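Local coordinates for protein ectonucleotide pyrophosphatase/phosphodiesterase family member 5 (Mus musculus, PDB 5VEO) that probably cleaves phosphodiester or pyrophosphate bonds of nucleotides as a zinc-dependent ectoenzyme, with its range of nucleotide substrates restricted, at residues D177-V183 with L321-H325; H46-N52 with A332-F338; A306-W310 with Y327-E333; F149-V153 with K200-L204. The protein carries 1 engineered substitution. All blocks are in the same frame, centred on the assembly; numbering follows the deposited sequence.

Interaction 1: D177-V183 with L321-H325; sequences DDTGHDV and LLGNH. With ZN (zinc ion), chain D; ZN (zinc ion), chain F; AMP (adenosine monophosphate), chain Q.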
# COMPACT_ATOMS: atom_id res chain seq x y z
N ASP A 177 3.04 6.10 8.81
CA ASP A 177 2.93 6.96 7.63
C ASP A 177 2.64 8.42 8.01
O ASP A 177 3.29 9.35 7.51
CB ASP A 177 1.84 6.43 6.70
CG ASP A 177 1.68 7.25 5.45
OD1 ASP A 177 2.51 7.09 4.52
OD2 ASP A 177 0.71 8.05 5.35
N ASP A 178 1.64 8.64 8.86
CA ASP A 178 1.19 10.00 9.15
C ASP A 178 2.33 10.84 9.73
O ASP A 178 2.61 11.94 9.26
CB ASP A 178 0.03 9.96 10.15
CG ASP A 178 -1.32 9.81 9.48
OD1 ASP A 178 -1.39 9.90 8.24
OD2 ASP A 178 -2.31 9.61 10.21
N THR A 179 2.97 10.33 10.78
CA THR A 179 4.07 11.08 11.38
C THR A 179 5.28 11.14 10.45
O THR A 179 5.99 12.15 10.41
CB THR A 179 4.42 10.45 12.73
OG1 THR A 179 3.32 10.64 13.63
CG2 THR A 179 5.67 11.07 13.32
N GLY A 180 5.55 10.06 9.71
CA GLY A 180 6.63 10.09 8.73
C GLY A 180 6.51 11.24 7.75
O GLY A 180 7.49 11.91 7.42
N HIS A 181 5.29 11.50 7.27
CA HIS A 181 5.07 12.65 6.40
C HIS A 181 5.39 13.95 7.12
O HIS A 181 6.00 14.86 6.54
CB HIS A 181 3.62 12.71 5.93
CG HIS A 181 3.27 11.73 4.85
ND1 HIS A 181 3.83 11.77 3.59
CD2 HIS A 181 2.38 10.71 4.84
CE1 HIS A 181 3.31 10.81 2.85
NE2 HIS A 181 2.42 10.16 3.57
N ASP A 182 4.94 14.08 8.37
CA ASP A 182 5.02 15.35 9.08
C ASP A 182 6.45 15.72 9.42
O ASP A 182 6.85 16.88 9.30
CB ASP A 182 4.19 15.27 10.37
CG ASP A 182 2.70 15.29 10.12
OD1 ASP A 182 2.29 15.67 8.99
OD2 ASP A 182 1.94 14.94 11.04
N VAL A 183 7.23 14.76 9.93
CA VAL A 183 8.56 15.07 10.43
C VAL A 183 9.68 14.59 9.52
O VAL A 183 10.81 15.10 9.64
CB VAL A 183 8.76 14.53 11.86
CG1 VAL A 183 7.69 15.09 12.78
CG2 VAL A 183 8.82 13.01 11.90
N LEU A 321 5.69 18.25 2.33
CA LEU A 321 5.85 17.42 3.51
C LEU A 321 7.30 16.97 3.62
O LEU A 321 7.95 16.70 2.62
CB LEU A 321 4.96 16.17 3.43
CG LEU A 321 3.46 16.43 3.31
CD1 LEU A 321 2.71 15.18 2.88
CD2 LEU A 321 2.93 16.93 4.62
N LEU A 322 7.78 16.84 4.87
CA LEU A 322 9.17 16.46 5.09
C LEU A 322 9.43 14.98 4.82
O LEU A 322 10.58 14.59 4.60
CB LEU A 322 9.58 16.80 6.52
CG LEU A 322 9.87 18.29 6.77
CD1 LEU A 322 9.92 18.52 8.26
CD2 LEU A 322 11.16 18.69 6.08
N GLY A 323 8.40 14.15 4.81
CA GLY A 323 8.52 12.78 4.35
C GLY A 323 7.53 12.51 3.22
O GLY A 323 6.38 12.98 3.27
N ASN A 324 7.97 11.74 2.24
CA ASN A 324 7.00 11.28 1.26
C ASN A 324 7.44 9.96 0.63
O ASN A 324 8.53 9.43 0.87
CB ASN A 324 6.75 12.34 0.18
CG ASN A 324 5.35 12.23 -0.45
OD1 ASN A 324 4.49 11.46 -0.01
ND2 ASN A 324 5.15 12.98 -1.52
N HIS A 325 6.53 9.42 -0.17
CA HIS A 325 6.68 8.15 -0.85
C HIS A 325 5.88 8.24 -2.14
O HIS A 325 5.19 9.23 -2.39
CB HIS A 325 6.22 7.00 0.06
CG HIS A 325 4.82 7.19 0.56
ND1 HIS A 325 3.73 6.73 -0.14
CD2 HIS A 325 4.33 7.89 1.61
CE1 HIS A 325 2.62 7.08 0.50
NE2 HIS A 325 2.97 7.80 1.55
ZN ZN D . 1.66 8.36 3.05
ZN ZN F . -3.97 9.74 7.99
P AMP Q . -0.69 7.05 1.67
O1P AMP Q . -0.63 6.85 0.18
O2P AMP Q . -0.04 8.37 2.08
O3P AMP Q . -0.10 5.88 2.46
O5' AMP Q . -2.23 7.14 2.11
C5' AMP Q . -2.58 6.81 3.46
C4' AMP Q . -3.71 7.64 4.01
O4' AMP Q . -4.93 7.19 3.44
C3' AMP Q . -3.89 7.49 5.52
O3' AMP Q . -3.45 8.65 6.19
C2' AMP Q . -5.39 7.30 5.72
O2' AMP Q . -5.98 8.16 6.66
C1' AMP Q . -5.96 7.51 4.33
N9 AMP Q . -7.09 6.66 4.05
C8 AMP Q . -7.12 5.32 3.97
N7 AMP Q . -8.37 4.90 3.65
C5 AMP Q . -9.13 6.02 3.54
C6 AMP Q . -10.54 6.33 3.21
N6 AMP Q . -11.40 5.33 2.96
N1 AMP Q . -10.93 7.61 3.19
C2 AMP Q . -10.09 8.63 3.44
N3 AMP Q . -8.79 8.45 3.73
C4 AMP Q . -8.29 7.17 3.80
O HOH W 1 6.20 18.36 6.99
O HOH W 2 -4.65 11.62 6.73
O HOH W 3 -5.46 11.66 8.49
O HOH W 4 -4.05 10.96 10.03

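Interaction 2: H46-N52 with A332-F338; sequences HVNQVTN and AEMHPIF. With EDO (1,2-ethanediol), chain K.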
# COMPACT_ATOMS: atom_id res chain seq x y z
N HIS A 46 10.79 -13.46 8.47
CA HIS A 46 11.11 -12.06 8.21
C HIS A 46 11.73 -12.00 6.82
O HIS A 46 12.59 -12.82 6.51
CB HIS A 46 12.09 -11.55 9.29
CG HIS A 46 12.56 -10.14 9.13
ND1 HIS A 46 13.80 -9.74 9.58
CD2 HIS A 46 11.99 -9.03 8.59
CE1 HIS A 46 13.97 -8.45 9.33
NE2 HIS A 46 12.88 -7.99 8.74
N VAL A 47 11.26 -11.07 5.98
CA VAL A 47 11.81 -10.87 4.65
C VAL A 47 12.48 -9.50 4.62
O VAL A 47 11.82 -8.49 4.88
CB VAL A 47 10.74 -10.99 3.56
CG1 VAL A 47 11.34 -10.69 2.19
CG2 VAL A 47 10.10 -12.40 3.57
N ASN A 48 13.78 -9.46 4.28
CA ASN A 48 14.50 -8.18 4.32
C ASN A 48 13.96 -7.17 3.30
O ASN A 48 13.76 -5.99 3.64
CB ASN A 48 15.99 -8.40 4.06
CG ASN A 48 16.73 -8.91 5.26
OD1 ASN A 48 16.30 -8.75 6.40
ND2 ASN A 48 17.92 -9.47 5.01
N GLN A 49 13.83 -7.57 2.04
CA GLN A 49 13.58 -6.65 0.92
C GLN A 49 12.36 -7.10 0.14
O GLN A 49 12.43 -8.02 -0.68
CB GLN A 49 14.80 -6.53 0.01
CG GLN A 49 15.90 -5.70 0.63
CD GLN A 49 15.51 -4.22 0.81
OE1 GLN A 49 15.30 -3.49 -0.15
NE2 GLN A 49 15.38 -3.80 2.05
N VAL A 50 11.26 -6.39 0.38
CA VAL A 50 9.99 -6.58 -0.30
C VAL A 50 9.89 -5.55 -1.39
O VAL A 50 9.82 -4.34 -1.10
CB VAL A 50 8.81 -6.42 0.67
CG1 VAL A 50 7.46 -6.56 -0.09
CG2 VAL A 50 8.95 -7.39 1.83
N THR A 51 9.90 -5.99 -2.63
CA THR A 51 9.64 -5.08 -3.73
C THR A 51 8.14 -4.93 -3.88
O THR A 51 7.44 -5.88 -4.26
CB THR A 51 10.26 -5.59 -5.02
OG1 THR A 51 11.67 -5.67 -4.86
CG2 THR A 51 9.96 -4.64 -6.14
N ASN A 52 7.65 -3.74 -3.55
CA ASN A 52 6.24 -3.41 -3.66
C ASN A 52 5.98 -2.90 -5.08
O ASN A 52 6.76 -3.19 -5.99
CB ASN A 52 5.85 -2.43 -2.53
CG ASN A 52 6.71 -1.15 -2.50
OD1 ASN A 52 7.80 -1.08 -3.08
ND2 ASN A 52 6.21 -0.14 -1.77
N ALA A 332 15.21 1.23 -2.15
CA ALA A 332 15.11 0.55 -0.86
C ALA A 332 14.22 1.31 0.12
O ALA A 332 13.47 0.69 0.90
CB ALA A 332 16.50 0.35 -0.27
N GLU A 333 14.29 2.66 0.11
CA GLU A 333 13.52 3.43 1.08
C GLU A 333 12.01 3.29 0.85
O GLU A 333 11.24 3.59 1.77
CB GLU A 333 13.94 4.90 1.07
CG GLU A 333 15.33 5.07 1.68
CD GLU A 333 15.86 6.46 1.79
OE1 GLU A 333 15.09 7.42 1.73
OE2 GLU A 333 17.10 6.60 1.95
N MET A 334 11.59 2.86 -0.34
CA MET A 334 10.16 2.65 -0.60
C MET A 334 9.68 1.28 -0.15
O MET A 334 8.46 1.03 -0.19
CB MET A 334 9.88 2.83 -2.08
CG MET A 334 10.01 4.26 -2.55
SD MET A 334 8.95 5.42 -1.69
CE MET A 334 10.07 6.12 -0.52
N HIS A 335 10.59 0.40 0.33
CA HIS A 335 10.19 -0.98 0.61
C HIS A 335 9.63 -1.14 2.02
O HIS A 335 10.17 -0.59 2.99
CB HIS A 335 11.37 -1.92 0.41
CG HIS A 335 11.82 -1.99 -1.01
ND1 HIS A 335 13.02 -2.55 -1.40
CD2 HIS A 335 11.23 -1.55 -2.14
CE1 HIS A 335 13.15 -2.44 -2.71
NE2 HIS A 335 12.06 -1.85 -3.18
N PRO A 336 8.55 -1.91 2.16
CA PRO A 336 7.92 -2.13 3.46
C PRO A 336 8.51 -3.30 4.22
O PRO A 336 9.07 -4.23 3.65
CB PRO A 336 6.48 -2.48 3.06
CG PRO A 336 6.67 -3.25 1.78
CD PRO A 336 7.81 -2.55 1.07
N ILE A 337 8.24 -3.30 5.53
CA ILE A 337 8.51 -4.48 6.36
C ILE A 337 7.64 -5.64 5.92
O ILE A 337 6.52 -5.47 5.38
CB ILE A 337 8.24 -4.23 7.85
CG1 ILE A 337 6.81 -3.72 8.05
CG2 ILE A 337 9.31 -3.41 8.48
CD1 ILE A 337 6.23 -3.97 9.40
N PHE A 338 8.12 -6.85 6.20
CA PHE A 338 7.29 -8.06 6.12
C PHE A 338 7.78 -9.07 7.15
O PHE A 338 8.96 -9.47 7.13
CB PHE A 338 7.33 -8.68 4.72
CG PHE A 338 6.45 -9.89 4.57
CD1 PHE A 338 5.20 -9.77 3.99
CD2 PHE A 338 6.87 -11.14 5.02
CE1 PHE A 338 4.37 -10.89 3.86
CE2 PHE A 338 6.06 -12.23 4.89
CZ PHE A 338 4.80 -12.11 4.31
C1 EDO K . 6.59 -6.04 -7.48
O1 EDO K . 5.75 -6.74 -6.52
C2 EDO K . 7.28 -6.96 -8.50
O2 EDO K . 8.11 -6.18 -9.41
O HOH W 5 11.07 -6.56 6.44
O HOH W 6 11.52 -4.63 2.53

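Interaction 3: A306-W310 with Y327-E333; sequences ADEGW and YDNALAE. With NAG (2-acetamido-2-deoxy-beta-D-glucopyranose), chain B.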
# COMPACT_ATOMS: atom_id res chain seq x y z
N ALA A 306 9.55 12.35 -10.08
CA ALA A 306 10.65 12.99 -9.35
C ALA A 306 11.59 11.93 -8.78
O ALA A 306 11.14 10.86 -8.34
CB ALA A 306 10.14 13.86 -8.22
N ASP A 307 12.88 12.24 -8.80
CA ASP A 307 13.87 11.40 -8.14
C ASP A 307 13.65 11.38 -6.63
O ASP A 307 13.03 12.28 -6.05
CB ASP A 307 15.29 11.89 -8.43
CG ASP A 307 15.70 11.67 -9.88
OD1 ASP A 307 15.19 10.71 -10.55
OD2 ASP A 307 16.55 12.46 -10.34
N GLU A 308 14.18 10.33 -6.01
CA GLU A 308 14.08 10.14 -4.57
C GLU A 308 14.40 11.42 -3.79
O GLU A 308 15.46 12.02 -3.96
CB GLU A 308 15.02 9.02 -4.14
CG GLU A 308 14.79 8.60 -2.74
CD GLU A 308 15.63 7.43 -2.32
OE1 GLU A 308 16.83 7.37 -2.68
OE2 GLU A 308 15.09 6.58 -1.61
N GLY A 309 13.48 11.81 -2.90
CA GLY A 309 13.68 12.94 -2.02
C GLY A 309 13.39 14.30 -2.62
O GLY A 309 13.58 15.31 -1.94
N TRP A 310 12.92 14.34 -3.87
CA TRP A 310 12.51 15.55 -4.54
C TRP A 310 10.99 15.69 -4.51
O TRP A 310 10.25 14.69 -4.55
CB TRP A 310 13.01 15.57 -6.00
CG TRP A 310 14.48 15.88 -6.04
CD1 TRP A 310 15.51 15.02 -5.79
CD2 TRP A 310 15.07 17.16 -6.25
NE1 TRP A 310 16.70 15.69 -5.85
CE2 TRP A 310 16.46 17.00 -6.15
CE3 TRP A 310 14.55 18.42 -6.54
CZ2 TRP A 310 17.34 18.07 -6.29
CZ3 TRP A 310 15.43 19.47 -6.72
CH2 TRP A 310 16.81 19.29 -6.60
N TYR A 327 7.72 7.16 -4.97
CA TYR A 327 8.87 7.03 -5.85
C TYR A 327 9.03 5.60 -6.39
O TYR A 327 8.41 4.64 -5.94
CB TYR A 327 10.13 7.43 -5.09
CG TYR A 327 10.06 8.82 -4.49
CD1 TYR A 327 10.37 9.94 -5.25
CD2 TYR A 327 9.66 9.01 -3.18
CE1 TYR A 327 10.30 11.21 -4.71
CE2 TYR A 327 9.59 10.28 -2.64
CZ TYR A 327 9.91 11.37 -3.40
OH TYR A 327 9.82 12.63 -2.85
N ASP A 328 9.91 5.50 -7.39
CA ASP A 328 10.38 4.24 -7.97
C ASP A 328 10.39 3.11 -6.94
O ASP A 328 11.04 3.21 -5.89
CB ASP A 328 11.78 4.49 -8.53
CG ASP A 328 12.30 3.37 -9.40
OD1 ASP A 328 11.78 2.25 -9.38
OD2 ASP A 328 13.28 3.65 -10.12
N ASN A 329 9.70 1.99 -7.25
CA ASN A 329 9.64 0.87 -6.33
C ASN A 329 10.94 0.07 -6.25
O ASN A 329 11.03 -0.85 -5.44
CB ASN A 329 8.48 -0.07 -6.68
CG ASN A 329 8.64 -0.74 -8.02
OD1 ASN A 329 9.22 -0.18 -8.96
ND2 ASN A 329 8.12 -1.95 -8.13
N ALA A 330 11.93 0.37 -7.09
CA ALA A 330 13.23 -0.25 -6.92
C ALA A 330 14.01 0.33 -5.75
O ALA A 330 15.00 -0.25 -5.31
CB ALA A 330 14.05 -0.10 -8.20
N LEU A 331 13.60 1.49 -5.26
CA LEU A 331 14.34 2.17 -4.20
C LEU A 331 14.11 1.49 -2.86
O LEU A 331 12.96 1.29 -2.44
CB LEU A 331 13.90 3.62 -4.12
CG LEU A 331 14.23 4.48 -5.33
CD1 LEU A 331 13.42 5.75 -5.29
CD2 LEU A 331 15.72 4.82 -5.36
N ALA A 332 15.21 1.23 -2.15
CA ALA A 332 15.11 0.55 -0.86
C ALA A 332 14.22 1.31 0.12
O ALA A 332 13.47 0.69 0.90
CB ALA A 332 16.50 0.35 -0.27
N GLU A 333 14.29 2.66 0.11
CA GLU A 333 13.52 3.43 1.08
C GLU A 333 12.01 3.29 0.85
O GLU A 333 11.24 3.59 1.77
CB GLU A 333 13.94 4.90 1.07
CG GLU A 333 15.33 5.07 1.68
CD GLU A 333 15.86 6.46 1.79
OE1 GLU A 333 15.09 7.42 1.73
OE2 GLU A 333 17.10 6.60 1.95
C1 NAG B . 19.31 14.77 -9.13
C2 NAG B . 19.80 13.37 -8.84
C3 NAG B . 21.34 13.32 -8.81
C4 NAG B . 21.98 14.03 -9.99
C5 NAG B . 21.34 15.39 -10.22
C6 NAG B . 21.82 16.07 -11.49
C7 NAG B . 18.74 11.72 -7.34
C8 NAG B . 18.29 11.45 -5.93
N2 NAG B . 19.27 12.92 -7.56
O3 NAG B . 21.75 11.96 -8.81
O4 NAG B . 23.37 14.24 -9.71
O5 NAG B . 19.93 15.26 -10.36
O6 NAG B . 21.68 17.47 -11.32
O7 NAG B . 18.64 10.87 -8.21
O HOH W 7 11.39 7.95 -8.27
O HOH W 8 16.33 4.26 -1.23

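Interaction 4: F149-V153 with K200-L204; sequences FEDRV and KLGYL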
# COMPACT_ATOMS: atom_id res chain seq x y z
N PHE A 149 -6.77 2.09 17.59
CA PHE A 149 -6.19 0.81 17.25
C PHE A 149 -6.79 -0.31 18.09
O PHE A 149 -7.11 -1.39 17.57
CB PHE A 149 -4.68 0.85 17.45
CG PHE A 149 -4.01 -0.40 17.05
CD1 PHE A 149 -3.60 -1.31 18.01
CD2 PHE A 149 -3.79 -0.67 15.72
CE1 PHE A 149 -2.96 -2.48 17.63
CE2 PHE A 149 -3.15 -1.84 15.34
CZ PHE A 149 -2.75 -2.74 16.30
N GLU A 150 -6.99 -0.04 19.38
CA GLU A 150 -7.52 -1.05 20.29
C GLU A 150 -8.93 -1.45 19.90
O GLU A 150 -9.31 -2.63 19.99
CB GLU A 150 -7.46 -0.52 21.72
CG GLU A 150 -6.01 -0.27 22.24
CD GLU A 150 -5.29 0.92 21.60
OE1 GLU A 150 -5.97 1.87 21.13
OE2 GLU A 150 -4.02 0.89 21.56
N ASP A 151 -9.73 -0.50 19.42
CA ASP A 151 -11.08 -0.84 18.98
C ASP A 151 -11.05 -1.65 17.68
O ASP A 151 -11.88 -2.54 17.48
CB ASP A 151 -11.91 0.43 18.80
CG ASP A 151 -12.44 0.96 20.13
OD1 ASP A 151 -12.41 0.21 21.12
OD2 ASP A 151 -12.91 2.12 20.18
N ARG A 152 -10.11 -1.33 16.78
CA ARG A 152 -9.96 -2.11 15.57
C ARG A 152 -9.57 -3.54 15.89
O ARG A 152 -10.13 -4.49 15.33
CB ARG A 152 -8.92 -1.47 14.64
CG ARG A 152 -9.32 -0.10 14.18
CD ARG A 152 -8.26 0.57 13.30
NE ARG A 152 -8.38 2.03 13.35
CZ ARG A 152 -7.91 2.88 12.44
NH1 ARG A 152 -7.30 2.44 11.34
NH2 ARG A 152 -8.08 4.18 12.59
N VAL A 153 -8.61 -3.71 16.81
CA VAL A 153 -8.21 -5.05 17.25
C VAL A 153 -9.39 -5.78 17.87
O VAL A 153 -9.61 -6.98 17.61
CB VAL A 153 -7.04 -4.93 18.25
CG1 VAL A 153 -6.77 -6.26 18.94
CG2 VAL A 153 -5.80 -4.47 17.49
N LYS A 200 1.81 -1.19 19.99
CA LYS A 200 0.51 -1.62 19.47
C LYS A 200 0.56 -3.05 18.94
O LYS A 200 -0.38 -3.83 19.15
CB LYS A 200 0.04 -0.66 18.39
CG LYS A 200 -0.46 0.64 18.98
CD LYS A 200 -0.87 1.61 17.92
CE LYS A 200 -1.73 2.71 18.51
NZ LYS A 200 -1.09 3.43 19.64
N LEU A 201 1.65 -3.42 18.27
CA LEU A 201 1.81 -4.80 17.87
C LEU A 201 1.80 -5.71 19.09
O LEU A 201 1.18 -6.79 19.08
CB LEU A 201 3.09 -4.96 17.06
CG LEU A 201 3.42 -6.38 16.58
CD1 LEU A 201 2.29 -6.98 15.73
CD2 LEU A 201 4.76 -6.39 15.85
N GLY A 202 2.47 -5.29 20.17
CA GLY A 202 2.44 -6.05 21.41
C GLY A 202 1.04 -6.21 21.97
O GLY A 202 0.67 -7.28 22.46
N TYR A 203 0.23 -5.15 21.89
CA TYR A 203 -1.16 -5.23 22.30
C TYR A 203 -1.93 -6.27 21.48
O TYR A 203 -2.69 -7.08 22.03
CB TYR A 203 -1.80 -3.85 22.14
CG TYR A 203 -3.24 -3.80 22.56
CD1 TYR A 203 -3.59 -3.56 23.88
CD2 TYR A 203 -4.26 -4.01 21.64
CE1 TYR A 203 -4.91 -3.50 24.27
CE2 TYR A 203 -5.60 -3.96 22.03
CZ TYR A 203 -5.91 -3.72 23.35
OH TYR A 203 -7.22 -3.67 23.75
N LEU A 204 -1.74 -6.27 20.17
CA LEU A 204 -2.38 -7.25 19.31
C LEU A 204 -1.96 -8.67 19.69
O LEU A 204 -2.79 -9.57 19.79
CB LEU A 204 -2.05 -6.96 17.84
CG LEU A 204 -2.52 -8.00 16.83
CD1 LEU A 204 -4.05 -8.18 16.87
CD2 LEU A 204 -2.06 -7.62 15.43
O HOH W 9 -8.93 -4.53 21.88
O HOH W 10 -2.60 2.98 21.99

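Interaction 1: D177-V183 with L321-H325
A helix and a short strand meet here to build a metal site, a zinc ion bridging helix 177-183 and the chain around strand 323-324. From the helix, Asp177 contributes OD1 and OD2, at 2.1 and 2.5 Å from the ion, and His181, one turn later, contributes NE2 at 2.0 Å. His325 NE2 binds it from the other segment at 2.1 Å, and AMP O2P at 1.9 Å. A two-zinc site of this kind is characteristic of nucleotide pyrophosphatases/phosphodiesterases and of alkaline phosphatase itself; Asp22, Asp224 and His225 hold the companion ion. The second shell fixes the ligands: His181 ND1 donates to Gly323 O at 2.8 Å, and His325 ND1 is hydrogen-bonded to Thr56 O. Gly323 N returns a bond to His181 O at 3.0 Å, an approach that needs glycine, since a beta carbon there would clash with Gly180 O. Asp178 serves a further zinc: its OD1 lies 2.6 Å from the ion, to which AMP O3' is bound at 2.2 Å and Glu145 also contributes.

Interaction 2: H46-N52 with A332-F338
Two neighbouring antiparallel strands of the central mixed sheet, 45-51 and 338-341, meet here; within these two segments one backbone bond is direct and a water mediates the next. Val47 N donates to Phe338 O at 3.0 Å. In the return direction water 5 accepts from Phe338 N at 3.0 Å and donates to Val47 O at 2.6 Å. The chain then turns a corner at Asn48, and water 6 ties Asn48 O, Val50 N and Pro336 O together at 2.7 to 2.8 Å. Past the corner, Val50 packs CG2 on Phe338 CB (3.6 Å) and CG1 on Pro336 CG (3.9 Å). The His335 ring lies with one face against Val50 O and is fixed at both nitrogens: ND1 donates to Gln49 OE1 at 2.8 Å, while NE2 is bonded to Asn329 O. Asn52 ND2 makes a weak bond to Met334 O (3.0 Å) and a better one to Asp224 O, the backbone of a zinc ligand. The loop thus enters the antiparallel part of the mixed sheet in this alpha/beta fold.

Interaction 3: A306-W310 with Y327-E333
Two carboxylates of like charge face each other across this loop-loop contact, with Glu308 OE2 only 3.4 Å from Glu333 OE1. Each carboxylate has another partner. Water 8 donates to Glu308 OE2 at 2.7 Å and accepts from Glu333 N at 2.9 Å, while Glu333 OE1 is hydrogen-bonded to Thr228 OG1 and has a long, weak ion pair with Arg25. Tyr327 and Glu308 supply most of the contact, the Tyr327 ring lying against the 307-310 turn. Glu308 CA sits over its face, 4.1 Å from the centroid, in a CH-pi contact, and Tyr327 OH donates to Trp310 O at 2.7 Å. Water 7 joins Ala306 O to Asp328 N at 2.9 and 3.0 Å, and Leu331 CD1 rests on Glu308 CB at 3.8 Å. The turn also borders the glycan near Asn278, whose ND2 is bonded to Asp307 OD2. In the second loop Asp328 OD1 accepts from Ala330 N at 3.0 Å, an Asx turn within a type I turn. Across the contact, residues 307-310 form a type II beta turn, closed by Trp310 N to Asp307 O at 3.0 Å, with Gly309 at positive phi in the third position, where this turn type classically places glycine.

Interaction 4: F149-V153 with K200-L204
Lys200 opens the contact from helix 190-210 with its aliphatic base: CB lies over the face of the Phe149 ring, 3.9 Å from the centroid, a CH-pi contact, and Phe149 CE1 comes within 3.3 Å of Lys200 O. The ammonium group is turned to other duties. NZ forms a salt bridge with Asp196 in its own helix and reaches Glu150 indirectly, since water 10 accepts from Lys200 NZ at 2.8 Å and donates to Glu150 OE2 at 2.6 Å; the direct distance from Glu150 OE2 to Lys200 NZ, 4.3 Å, is beyond a salt bridge. Leu201 points away and touches helix 35-42 and strand 218-222. This is the layer logic of an alpha/beta/alpha fold: neighbouring helices lie side by side against the central sheet, and the axes of 149-153 and 200-204 come within 10.5 Å and run the same way at 27°. One turn beyond Lys200, Tyr203 lays its ring against the side of helix 149-160. Glu150 CG sits over the ring face, 3.8 Å from the centroid, and Val153 CG1 lies 4.0 Å from Tyr203 CE2. At the hydroxyl, water 9 links Tyr203 OH to Glu150 O, 2.7 Å from each. Leu204 comes last, its CD1 3.9 Å from Val153 CG1. Leu204 also touches Leu219 of strand 218-222, and Val153 touches Leu171 of strand 168-173.

In the fold
Of the four contacts, interaction 1 alone supplies zinc ligands; interactions 2 and 3 continue from it. Residues 46-52 come first and pair with 332-338 near the end, so interaction 2 spans all the others. Interactions 1, 2 and 3 cluster, their centres 13 to 18 Å apart: His325 CB packs on Met334 SD at 3.6 Å, while Asn329 of interaction 3 probably hydrogen-bonds to Asn52 and His335 of interaction 2. A single run, 321-338, thus passes from zinc ligand through turn to central sheet. Interaction 4 lies apart, 22 Å from interaction 1 between centres, in the helical layer over that sheet; helix 190-210 follows helix 177-183 directly.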